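Catecholate siderophore receptor Fiu (Escherichia coli, PDB 6BPM) imports iron bound to catecholate siderophores across the outer membrane using energy from TonB, and also serves as a receptor for microcins M, H47 and E492. Local coordinates at residues S93-I98 against G129-T134; G122-D127 against N481-A486; T290-T295 against Q345-S350; G355-D360 against L421-D426. All blocks are in the same frame, centred on the assembly; numbering follows the deposited sequence.

Contact 1 (S93-I98 against G129-T134); sequences SNSIYI and GRSAPT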
loop_
_atom_site.group_PDB
_atom_site.type_symbol
_atom_site.label_atom_id
_atom_site.label_comp_id
_atom_site.label_asym_id
_atom_site.label_seq_id
_atom_site.Cartn_x
_atom_site.Cartn_y
_atom_site.Cartn_z
ATOM N N SER A 93 1.921 -1.966 4.142
ATOM C CA SER A 93 0.680 -2.494 3.610
ATOM C C SER A 93 -0.411 -2.625 4.675
ATOM O O SER A 93 -1.592 -2.650 4.328
ATOM C CB SER A 93 0.988 -3.809 2.872
ATOM O OG SER A 93 1.342 -4.851 3.762
ATOM N N ASN A 94 -0.054 -2.688 5.955
ATOM C CA ASN A 94 -1.024 -2.749 7.048
ATOM C C ASN A 94 -1.465 -1.369 7.528
ATOM O O ASN A 94 -2.131 -1.268 8.562
ATOM C CB ASN A 94 -0.432 -3.524 8.227
ATOM C CG ASN A 94 0.798 -2.847 8.794
ATOM O OD1 ASN A 94 1.572 -2.255 8.055
ATOM N ND2 ASN A 94 1.000 -2.954 10.096
ATOM N N SER A 95 -1.094 -0.316 6.815
ATOM C CA SER A 95 -1.464 1.063 7.122
ATOM C C SER A 95 -2.044 1.717 5.886
ATOM O O SER A 95 -1.723 2.860 5.546
ATOM C CB SER A 95 -0.277 1.864 7.655
ATOM O OG SER A 95 0.064 1.443 8.971
ATOM N N ILE A 96 -2.823 0.950 5.137
ATOM C CA ILE A 96 -3.685 1.486 4.102
ATOM C C ILE A 96 -5.071 1.580 4.699
ATOM O O ILE A 96 -5.561 0.607 5.282
ATOM C CB ILE A 96 -3.681 0.609 2.848
ATOM C CG1 ILE A 96 -2.262 0.533 2.280
ATOM C CG2 ILE A 96 -4.639 1.207 1.795
ATOM C CD1 ILE A 96 -2.026 -0.698 1.435
ATOM N N TYR A 97 -5.680 2.762 4.611
ATOM C CA TYR A 97 -6.992 3.025 5.198
ATOM C C TYR A 97 -8.016 3.343 4.122
ATOM O O TYR A 97 -7.692 3.926 3.084
ATOM C CB TYR A 97 -6.942 4.212 6.215
ATOM C CG TYR A 97 -5.944 3.958 7.296
ATOM C CD1 TYR A 97 -4.578 4.156 7.069
ATOM C CD2 TYR A 97 -6.344 3.467 8.525
ATOM C CE1 TYR A 97 -3.642 3.885 8.048
ATOM C CE2 TYR A 97 -5.414 3.192 9.514
ATOM C CZ TYR A 97 -4.065 3.405 9.267
ATOM O OH TYR A 97 -3.142 3.122 10.244
ATOM N N ILE A 98 -9.276 3.022 4.405
ATOM C CA ILE A 98 -10.383 3.529 3.601
ATOM C C ILE A 98 -11.248 4.373 4.517
ATOM O O ILE A 98 -11.696 3.891 5.568
ATOM C CB ILE A 98 -11.172 2.409 2.926
ATOM C CG1 ILE A 98 -10.164 1.542 2.145
ATOM C CG2 ILE A 98 -12.201 3.022 1.987
ATOM C CD1 ILE A 98 -10.742 0.572 1.215
ATOM N N GLY A 129 -4.083 5.183 14.982
ATOM C CA GLY A 129 -3.747 4.131 15.921
ATOM C C GLY A 129 -2.405 3.503 15.581
ATOM O O GLY A 129 -1.525 4.181 15.037
ATOM N N ARG A 130 -2.232 2.216 15.890
ATOM C CA ARG A 130 -1.004 1.535 15.496
ATOM C C ARG A 130 -0.801 1.663 13.990
ATOM O O ARG A 130 -1.757 1.791 13.226
ATOM C CB ARG A 130 -1.040 0.068 15.926
ATOM C CG ARG A 130 -2.164 -0.720 15.295
ATOM C CD ARG A 130 -2.200 -2.195 15.696
ATOM N NE ARG A 130 -3.353 -2.803 15.038
ATOM C CZ ARG A 130 -3.359 -3.219 13.780
ATOM N NH1 ARG A 130 -2.260 -3.104 13.034
ATOM N NH2 ARG A 130 -4.465 -3.740 13.263
ATOM N N SER A 131 0.460 1.723 13.577
ATOM C CA SER A 131 0.791 1.806 12.160
ATOM C C SER A 131 2.225 1.333 11.975
ATOM O O SER A 131 2.976 1.167 12.939
ATOM C CB SER A 131 0.590 3.231 11.600
ATOM O OG SER A 131 1.695 4.077 11.840
ATOM N N ALA A 132 2.583 1.086 10.718
ATOM C CA ALA A 132 3.969 0.871 10.365
ATOM C C ALA A 132 4.741 2.182 10.538
ATOM O O ALA A 132 4.152 3.267 10.527
ATOM C CB ALA A 132 4.078 0.357 8.932
ATOM N N PRO A 133 6.057 2.104 10.755
ATOM C CA PRO A 133 6.855 3.325 11.010
ATOM C C PRO A 133 7.201 4.072 9.729
ATOM O O PRO A 133 8.360 4.345 9.432
ATOM C CB PRO A 133 8.095 2.769 11.726
ATOM C CG PRO A 133 8.232 1.361 11.237
ATOM C CD PRO A 133 6.809 0.862 11.003
ATOM N N THR A 134 6.167 4.448 8.981
ATOM C CA THR A 134 6.359 4.994 7.645
ATOM C C THR A 134 5.442 6.177 7.354
ATOM O O THR A 134 5.890 7.214 6.853
ATOM C CB THR A 134 6.133 3.886 6.632
ATOM O OG1 THR A 134 4.799 3.381 6.811
ATOM C CG2 THR A 134 7.189 2.731 6.835
#
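Ser95 presses its hydroxyl into the backbone of the loop 129-134 where Ser131 meets Ala132. Its OG takes the amide proton of Ala132 N at 3.1 Å, in a fairly straight bond with an N-H...O angle of 160°. The same oxygen sits 3.2 Å from Ser131 CB, so it rests against both the methylene and the next amide. The torsion that does this (chi1 -71°) lays OG beside its own backbone N, opposite the carbonyl carbon. Asn94 flanks the spot, its OD1 reaching the methyl of Ala132 at a CB distance of 3.7 Å. Ser131 turns its own hydroxyl elsewhere: OG gives a proton to Ala132 O at 2.9 Å, clipping the loop to itself. This side is buried and close-fitting.

The Arg130 side is looser and partly exposed. Asn94 ND2 comes up to the edge of the guanidinium, 4.4 Å from Arg130 NH1, but the charge is matched by a salt bridge to Glu370 of the barrel. Tyr97 extends its OH to 3.5 Å from Arg130 O, a carbonyl that accepts its bond from Arg102.

With an alanine in place of Ser95, the buried amide of Ala132 would probably lose its acceptor and the loop a fixed point ahead of strand 135-141. That strand runs parallel to 96-98 in the sheet of the plug domain, sharing backbone hydrogen bonds with Ser95 and Tyr97. The single hydrogen bond between the two segments thus joins a side-chain hydroxyl to a loop amide, next to where the sheet's own backbone pairing begins.

Contact 2 (G122-D127 against N481-A486); sequences GPSGTD and NWKAGA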
loop_
_atom_site.group_PDB
_atom_site.type_symbol
_atom_site.label_atom_id
_atom_site.label_comp_id
_atom_site.label_asym_id
_atom_site.label_seq_id
_atom_site.Cartn_x
_atom_site.Cartn_y
_atom_site.Cartn_z
ATOM N N GLY A 122 5.757 10.019 7.285
ATOM C CA GLY A 122 6.119 10.279 8.648
ATOM C C GLY A 122 5.003 9.814 9.533
ATOM O O GLY A 122 3.921 10.407 9.569
ATOM N N PRO A 123 5.237 8.740 10.267
ATOM C CA PRO A 123 4.147 8.125 11.030
ATOM C C PRO A 123 3.751 8.977 12.224
ATOM O O PRO A 123 4.564 9.698 12.809
ATOM C CB PRO A 123 4.745 6.787 11.481
ATOM C CG PRO A 123 6.195 7.099 11.638
ATOM C CD PRO A 123 6.529 8.093 10.532
ATOM N N SER A 124 2.474 8.899 12.574
ATOM C CA SER A 124 1.966 9.521 13.790
ATOM C C SER A 124 0.895 8.603 14.358
ATOM O O SER A 124 -0.097 8.316 13.687
ATOM C CB SER A 124 1.407 10.926 13.512
ATOM O OG SER A 124 1.048 11.559 14.721
ATOM N N GLY A 125 1.089 8.153 15.597
ATOM C CA GLY A 125 0.136 7.260 16.213
ATOM C C GLY A 125 -1.179 7.915 16.558
ATOM O O GLY A 125 -2.168 7.213 16.785
ATOM N N THR A 126 -1.220 9.241 16.596
ATOM C CA THR A 126 -2.474 9.926 16.880
ATOM C C THR A 126 -3.469 9.790 15.742
ATOM O O THR A 126 -4.669 9.925 15.976
ATOM C CB THR A 126 -2.237 11.407 17.131
ATOM O OG1 THR A 126 -1.593 11.967 15.965
ATOM C CG2 THR A 126 -1.388 11.593 18.380
ATOM N N ASP A 127 -3.000 9.576 14.505
ATOM C CA ASP A 127 -3.898 9.683 13.358
ATOM C C ASP A 127 -4.843 8.495 13.303
ATOM O O ASP A 127 -6.069 8.656 13.335
ATOM C CB ASP A 127 -3.110 9.795 12.056
ATOM C CG ASP A 127 -2.170 11.011 12.019
ATOM O OD1 ASP A 127 -2.123 11.794 13.005
ATOM O OD2 ASP A 127 -1.443 11.153 11.002
ATOM N N ASN A 481 0.220 8.107 22.458
ATOM C CA ASN A 481 0.879 8.773 21.346
ATOM C C ASN A 481 0.570 10.263 21.363
ATOM O O ASN A 481 -0.413 10.714 21.958
ATOM C CB ASN A 481 0.444 8.196 19.997
ATOM C CG ASN A 481 0.958 6.806 19.781
ATOM O OD1 ASN A 481 2.158 6.566 19.864
ATOM N ND2 ASN A 481 0.060 5.879 19.485
ATOM N N TRP A 482 1.411 11.030 20.678
ATOM C CA TRP A 482 1.168 12.458 20.632
ATOM C C TRP A 482 1.964 13.081 19.501
ATOM O O TRP A 482 2.876 12.469 18.940
ATOM C CB TRP A 482 1.495 13.105 21.968
ATOM C CG TRP A 482 2.883 12.876 22.361
ATOM C CD1 TRP A 482 3.392 11.769 22.979
ATOM C CD2 TRP A 482 3.973 13.774 22.175
ATOM N NE1 TRP A 482 4.734 11.929 23.187
ATOM C CE2 TRP A 482 5.118 13.150 22.701
ATOM C CE3 TRP A 482 4.092 15.048 21.610
ATOM C CZ2 TRP A 482 6.366 13.754 22.685
ATOM C CZ3 TRP A 482 5.325 15.647 21.598
ATOM C CH2 TRP A 482 6.450 15.002 22.133
ATOM N N LYS A 483 1.579 14.307 19.163
ATOM C CA LYS A 483 2.243 15.079 18.126
ATOM C C LYS A 483 2.147 16.544 18.516
ATOM O O LYS A 483 1.312 16.927 19.337
ATOM C CB LYS A 483 1.634 14.828 16.746
ATOM C CG LYS A 483 0.142 15.101 16.662
ATOM C CD LYS A 483 -0.281 15.189 15.204
ATOM C CE LYS A 483 -1.784 15.258 14.997
ATOM N NZ LYS A 483 -1.993 15.138 13.526
ATOM N N ALA A 484 3.071 17.346 17.989
ATOM C CA ALA A 484 3.072 18.780 18.247
ATOM C C ALA A 484 3.785 19.500 17.111
ATOM O O ALA A 484 4.846 19.060 16.668
ATOM C CB ALA A 484 3.752 19.074 19.579
ATOM N N GLY A 485 3.247 20.639 16.699
ATOM C CA GLY A 485 3.824 21.385 15.594
ATOM C C GLY A 485 3.653 22.881 15.773
ATOM O O GLY A 485 2.886 23.353 16.613
ATOM N N ALA A 486 4.410 23.625 14.993
ATOM C CA ALA A 486 4.335 25.072 15.017
ATOM C C ALA A 486 4.555 25.551 13.601
ATOM O O ALA A 486 5.388 25.004 12.870
ATOM C CB ALA A 486 5.364 25.693 15.959
#
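Lys483 lays its extended chain across Thr126, the two side chains meeting aslant on the wall of the barrel. Thr126 OG1 is 3.4 Å from Lys483 CE and nearly as close to the methylenes before it. At the root of the chain, Ser124 OG lies 3.9 Å from Lys483 CB. With chi1 at 56°, CG stands between the backbone N and the carbonyl carbon, and from there the straight chain climbs off the strand past both hydroxyls. These are hydrogen-bonded to each other, Ser124 OG to Thr126 OG1 at 2.9 Å, and either may be the donor. The ammonium ends beside Asp127, whose side chain crosses the lysine's at about a right angle. NZ to Asp127 OD1 measures 3.4 Å, a salt bridge with only a weak hydrogen bond in it. The other oxygen, OD2, is gripped by Arg40.

The methyl of Thr126 turns the other way, CG2 resting 3.5 Å from Trp482 CA, while the indole itself points out of the barrel. Two residues before the lysine, the amide of Asn481 covers Gly125, with ND2 3.6 Å from Gly125 CA. A beta carbon there would run into that nitrogen, so the close approach depends on glycine; Asn481 OD1 is taken by Gln504.

With a methionine in place of Lys483 the ammonium is gone, and Asp127 OD1 would probably be left without its charged mate from the barrel. Plug and barrel are separate domains here, and their joint is polar: hydroxyls pave the lysine's path, and the buried carboxylate of the plug is probably balanced by one charge from the barrel wall and another from Arg40.

Contact 3 (T290-T295 against Q345-S350); sequences TIRNTT and QTNLTS
Strands 289-310 and 327-354 are neighbours in the antiparallel 22-stranded barrel of TonB-dependent receptors, and here Thr290 faces Thr349, Arg292 faces Asn347 and Thr294 faces Gln345 as hydrogen-bonded pairs. Each pair is closed by two backbone bonds, the Arg292 N to Asn347 O one measuring 2.7 Å. Between them lie the non-hydrogen-bonded pairs Ile291-Leu348 and Asn293-Thr346, where alpha carbons supply C-H...O contacts, such as Thr346 CA to Arg292 O at 3.0 Å.

On the face of Arg292, the side chains work together. Arg292 runs extended from CG to NE alongside Asn347, its guanidinium turned 50° from the amide plane. NH1 points almost directly at Thr349 OG1, at 3.2 Å and 174°, with the oxygen in the guanidinium plane. Thr290 CG2 lies over one face of that group. NH1 is also 3.0 Å from Asn347 OD1, whose ND2 goes to Tyr416 and Ser362. Pro29 of the N-terminal segment touches both Arg292 and Asn347, which marks this as the inner side of the wall.

The other face is mixed. Ile291 CG1 meets Leu348 CD1 at 4.3 Å, and Thr346 OG1 makes a weak bond to Asn293 OD1 at 3.2 Å, Asn293 having its stronger partner in Asn344.

The chemistry differs by side: inward, an arginine in line with a threonine hydroxyl and alongside an amide that has partners on the next strands; outward, an aliphatic pair beside a loosely joined polar one.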
loop_
_atom_site.group_PDB
_atom_site.type_symbol
_atom_site.label_atom_id
_atom_site.label_comp_id
_atom_site.label_asym_id
_atom_site.label_seq_id
_atom_site.Cartn_x
_atom_site.Cartn_y
_atom_site.Cartn_z
ATOM N N THR A 290 -19.776 20.086 15.075
ATOM C CA THR A 290 -20.386 18.938 14.424
ATOM C C THR A 290 -19.953 17.651 15.108
ATOM O O THR A 290 -18.776 17.484 15.436
ATOM C CB THR A 290 -20.004 18.899 12.939
ATOM O OG1 THR A 290 -20.598 20.025 12.273
ATOM C CG2 THR A 290 -20.463 17.589 12.282
ATOM N N ILE A 291 -20.904 16.737 15.302
ATOM C CA ILE A 291 -20.644 15.398 15.819
ATOM C C ILE A 291 -20.887 14.419 14.677
ATOM O O ILE A 291 -21.811 14.604 13.875
ATOM C CB ILE A 291 -21.531 15.050 17.032
ATOM C CG1 ILE A 291 -21.912 16.308 17.788
ATOM C CG2 ILE A 291 -20.788 14.215 18.035
ATOM C CD1 ILE A 291 -23.088 16.109 18.708
ATOM N N ARG A 292 -20.030 13.402 14.580
ATOM C CA ARG A 292 -20.144 12.356 13.576
ATOM C C ARG A 292 -20.045 10.994 14.243
ATOM O O ARG A 292 -19.315 10.808 15.219
ATOM C CB ARG A 292 -19.067 12.444 12.511
ATOM C CG ARG A 292 -19.014 13.740 11.772
ATOM C CD ARG A 292 -17.650 13.919 11.127
ATOM N NE ARG A 292 -17.550 15.185 10.407
ATOM C CZ ARG A 292 -17.216 16.337 10.973
ATOM N NH1 ARG A 292 -16.958 16.388 12.276
ATOM N NH2 ARG A 292 -17.145 17.438 10.239
ATOM N N ASN A 293 -20.780 10.029 13.700
ATOM C CA ASN A 293 -20.645 8.653 14.148
ATOM C C ASN A 293 -20.617 7.753 12.931
ATOM O O ASN A 293 -21.578 7.726 12.154
ATOM C CB ASN A 293 -21.773 8.243 15.085
ATOM C CG ASN A 293 -21.613 6.827 15.541
ATOM O OD1 ASN A 293 -21.102 6.561 16.629
ATOM N ND2 ASN A 293 -22.002 5.895 14.682
ATOM N N THR A 294 -19.527 7.004 12.776
ATOM C CA THR A 294 -19.369 6.121 11.632
ATOM C C THR A 294 -19.301 4.687 12.125
ATOM O O THR A 294 -18.686 4.403 13.156
ATOM C CB THR A 294 -18.120 6.455 10.817
ATOM O OG1 THR A 294 -18.107 7.857 10.507
ATOM C CG2 THR A 294 -18.136 5.673 9.511
ATOM N N THR A 295 -19.987 3.802 11.414
ATOM C CA THR A 295 -19.936 2.369 11.663
ATOM C C THR A 295 -19.617 1.677 10.353
ATOM O O THR A 295 -20.212 2.000 9.322
ATOM C CB THR A 295 -21.242 1.839 12.216
ATOM O OG1 THR A 295 -21.621 2.608 13.373
ATOM C CG2 THR A 295 -21.044 0.373 12.601
ATOM N N GLN A 345 -16.864 4.743 15.119
ATOM C CA GLN A 345 -16.081 5.937 15.442
ATOM C C GLN A 345 -16.964 7.171 15.578
ATOM O O GLN A 345 -17.699 7.516 14.646
ATOM C CB GLN A 345 -15.029 6.180 14.367
ATOM C CG GLN A 345 -13.964 5.128 14.381
ATOM C CD GLN A 345 -13.062 5.223 13.180
ATOM O OE1 GLN A 345 -13.265 6.066 12.301
ATOM N NE2 GLN A 345 -12.043 4.361 13.138
ATOM N N THR A 346 -16.845 7.855 16.718
ATOM C CA THR A 346 -17.489 9.144 16.993
ATOM C C THR A 346 -16.450 10.269 16.928
ATOM O O THR A 346 -15.409 10.199 17.594
ATOM C CB THR A 346 -18.120 9.161 18.384
ATOM O OG1 THR A 346 -19.026 8.058 18.533
ATOM C CG2 THR A 346 -18.884 10.455 18.589
ATOM N N ASN A 347 -16.730 11.302 16.131
ATOM C CA ASN A 347 -15.850 12.459 15.996
ATOM C C ASN A 347 -16.590 13.755 16.311
ATOM O O ASN A 347 -17.714 13.968 15.855
ATOM C CB ASN A 347 -15.266 12.552 14.594
ATOM C CG ASN A 347 -14.443 13.800 14.403
ATOM O OD1 ASN A 347 -14.864 14.729 13.712
ATOM N ND2 ASN A 347 -13.262 13.842 15.027
ATOM N N LEU A 348 -15.948 14.629 17.079
ATOM C CA LEU A 348 -16.476 15.955 17.383
ATOM C C LEU A 348 -15.455 17.012 16.973
ATOM O O LEU A 348 -14.314 17.001 17.451
ATOM C CB LEU A 348 -16.807 16.086 18.867
ATOM C CG LEU A 348 -16.979 17.518 19.347
ATOM C CD1 LEU A 348 -18.142 18.132 18.611
ATOM C CD2 LEU A 348 -17.238 17.526 20.832
ATOM N N THR A 349 -15.853 17.901 16.068
ATOM C CA THR A 349 -15.054 19.062 15.708
ATOM C C THR A 349 -15.783 20.321 16.148
ATOM O O THR A 349 -17.009 20.423 16.020
ATOM C CB THR A 349 -14.774 19.119 14.205
ATOM O OG1 THR A 349 -16.009 19.171 13.480
ATOM C CG2 THR A 349 -14.025 17.889 13.781
ATOM N N SER A 350 -15.026 21.273 16.680
ATOM C CA SER A 350 -15.595 22.536 17.103
ATOM C C SER A 350 -14.532 23.608 16.956
ATOM O O SER A 350 -13.346 23.338 17.126
ATOM C CB SER A 350 -16.088 22.494 18.549
ATOM O OG SER A 350 -16.662 23.755 18.903
#

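Contact 4 (G355-D360 against L421-D426); sequences GSIGHD and LQITRD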
loop_
_atom_site.group_PDB
_atom_site.type_symbol
_atom_site.label_atom_id
_atom_site.label_comp_id
_atom_site.label_asym_id
_atom_site.label_seq_id
_atom_site.Cartn_x
_atom_site.Cartn_y
_atom_site.Cartn_z
ATOM N N GLY A 355 -10.290 33.827 24.774
ATOM C CA GLY A 355 -9.595 35.095 24.752
ATOM C C GLY A 355 -9.191 35.434 23.330
ATOM O O GLY A 355 -10.034 35.407 22.426
ATOM N N SER A 356 -7.900 35.656 23.091
ATOM C CA SER A 356 -7.424 35.872 21.729
ATOM C C SER A 356 -7.023 34.590 21.006
ATOM O O SER A 356 -6.792 34.624 19.791
ATOM C CB SER A 356 -6.231 36.816 21.765
ATOM O OG SER A 356 -5.397 36.482 22.864
ATOM N N ILE A 357 -6.965 33.466 21.711
ATOM C CA ILE A 357 -6.564 32.200 21.116
ATOM C C ILE A 357 -7.768 31.575 20.422
ATOM O O ILE A 357 -8.772 31.264 21.071
ATOM C CB ILE A 357 -6.016 31.249 22.186
ATOM C CG1 ILE A 357 -4.998 31.943 23.101
ATOM C CG2 ILE A 357 -5.455 30.042 21.522
ATOM C CD1 ILE A 357 -3.623 32.059 22.529
ATOM N N GLY A 358 -7.635 31.303 19.126
ATOM C CA GLY A 358 -8.648 30.560 18.402
ATOM C C GLY A 358 -8.323 29.073 18.434
ATOM O O GLY A 358 -7.165 28.669 18.314
ATOM N N HIS A 359 -9.359 28.265 18.629
ATOM C CA HIS A 359 -9.214 26.820 18.729
ATOM C C HIS A 359 -10.008 26.156 17.619
ATOM O O HIS A 359 -11.142 26.556 17.341
ATOM C CB HIS A 359 -9.718 26.291 20.066
ATOM C CG HIS A 359 -8.948 26.774 21.244
ATOM N ND1 HIS A 359 -8.274 25.923 22.090
ATOM C CD2 HIS A 359 -8.773 28.019 21.742
ATOM C CE1 HIS A 359 -7.705 26.624 23.054
ATOM N NE2 HIS A 359 -7.991 27.899 22.864
ATOM N N ASP A 360 -9.393 25.174 16.966
ATOM C CA ASP A 360 -10.070 24.224 16.088
ATOM C C ASP A 360 -9.810 22.866 16.713
ATOM O O ASP A 360 -8.676 22.388 16.696
ATOM C CB ASP A 360 -9.535 24.270 14.661
ATOM C CG ASP A 360 -9.929 25.520 13.935
ATOM O OD1 ASP A 360 -10.199 26.531 14.608
ATOM O OD2 ASP A 360 -9.955 25.502 12.691
ATOM N N LEU A 421 -4.212 25.718 17.688
ATOM C CA LEU A 421 -4.362 27.002 18.346
ATOM C C LEU A 421 -3.900 28.097 17.398
ATOM O O LEU A 421 -2.732 28.121 16.998
ATOM C CB LEU A 421 -3.513 27.036 19.614
ATOM C CG LEU A 421 -3.972 26.112 20.728
ATOM C CD1 LEU A 421 -3.189 26.390 21.988
ATOM C CD2 LEU A 421 -5.449 26.315 20.962
ATOM N N GLN A 422 -4.791 29.028 17.080
ATOM C CA GLN A 422 -4.419 30.222 16.327
ATOM C C GLN A 422 -4.004 31.275 17.338
ATOM O O GLN A 422 -4.858 31.922 17.945
ATOM C CB GLN A 422 -5.579 30.742 15.505
ATOM C CG GLN A 422 -5.181 31.812 14.586
ATOM C CD GLN A 422 -4.618 31.235 13.328
ATOM O OE1 GLN A 422 -4.929 30.103 12.976
ATOM N NE2 GLN A 422 -3.804 32.004 12.624
ATOM N N ILE A 423 -2.692 31.431 17.543
ATOM C CA ILE A 423 -2.202 32.338 18.577
ATOM C C ILE A 423 -2.262 33.779 18.089
ATOM O O ILE A 423 -2.654 34.686 18.831
ATOM C CB ILE A 423 -0.776 31.947 19.009
ATOM C CG1 ILE A 423 -0.698 30.469 19.417
ATOM C CG2 ILE A 423 -0.321 32.826 20.150
ATOM C CD1 ILE A 423 -1.263 30.165 20.784
ATOM N N THR A 424 -1.822 34.013 16.854
ATOM C CA THR A 424 -2.010 35.268 16.137
ATOM C C THR A 424 -2.363 34.923 14.698
ATOM O O THR A 424 -2.467 33.749 14.330
ATOM C CB THR A 424 -0.762 36.154 16.193
ATOM O OG1 THR A 424 0.238 35.624 15.311
ATOM C CG2 THR A 424 -0.199 36.192 17.594
ATOM N N ARG A 425 -2.512 35.946 13.863
ATOM C CA ARG A 425 -2.815 35.692 12.459
ATOM C C ARG A 425 -1.688 34.955 11.755
ATOM O O ARG A 425 -1.934 34.285 10.750
ATOM C CB ARG A 425 -3.089 37.015 11.731
ATOM C CG ARG A 425 -3.333 36.891 10.238
ATOM C CD ARG A 425 -3.317 38.259 9.577
ATOM N NE ARG A 425 -2.059 38.963 9.825
ATOM C CZ ARG A 425 -1.056 39.045 8.956
ATOM N NH1 ARG A 425 -1.163 38.470 7.766
ATOM N NH2 ARG A 425 0.050 39.705 9.275
ATOM N N ASP A 426 -0.463 35.050 12.262
ATOM C CA ASP A 426 0.687 34.471 11.591
ATOM C C ASP A 426 1.301 33.296 12.326
ATOM O O ASP A 426 2.214 32.670 11.780
ATOM C CB ASP A 426 1.767 35.539 11.388
ATOM C CG ASP A 426 1.357 36.603 10.400
ATOM O OD1 ASP A 426 0.507 36.314 9.532
ATOM O OD2 ASP A 426 1.873 37.736 10.508
#
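Ile423 starts out away from its neighbouring strand and then bends back to meet Ile357, just past the last firm strand pair. With chi2 at -77°, its chain folds so that CD1 comes to 3.5 Å from Ile357 CD1. The two side chains lie alongside each other and point the same way, a small apolar clasp where regular pairing gives out. Ile357 also spreads its other branch obliquely over Leu421, with CG2 3.8 Å from Leu421 CD2. That same Leu421 methyl is placed over one face of the His359 imidazole, modelled too near for its exact distance to carry weight. The ring is held by its nitrogens, ND1 bonding to Asp419 and NE2 to Thr354.

Backbone pairing rests on Gly358 and Gln422. Gln422 N to Gly358 O is 2.7 Å, and the return bond, Gly358 N to Gln422 O, is 3.1 Å. Beyond it the chain curls into a turn that Gln422 braces: NE2 gives to Thr424 O at 2.8 Å, while OE1 accepts from Arg33. Thr424 OG1 takes the amide of Asp426 N at 3.2 Å, forming an ST turn.

The contact thus lies at the end of the barrel wall, near the start of strand 357-386 and the far end of the strand that carries Leu421 and Gln422. Phe352 of strand 327-354 stacks on His359 from one side of the pair; beyond the other runs strand 427-447, whose Leu429 meets Ile423 and bonds with the backbone of Leu421.

How the contacts relate
Contacts 1 and 2 are buried and share the plug: the first is internal to it, the second joins it to the barrel. They touch directly, Thr134 O lying 2.8 Å from Gly122 N in a probable hydrogen bond. Contacts 3 and 4 are surface contacts within the barrel wall: contact 3 joins 289-310 to 327-354 and contact 4 joins 357-386 to 404-422, with 327-354 and 357-386 neighbours in the sheet. Chemistry follows place. Contact 1 relies on a single side-chain-to-backbone bond and contact 2 on a charge and hydroxyls, whereas contact 3 has full antiparallel pairing. In contact 4 that pairing shrinks to one firm pair, and aliphatic side chains carry much of the rest.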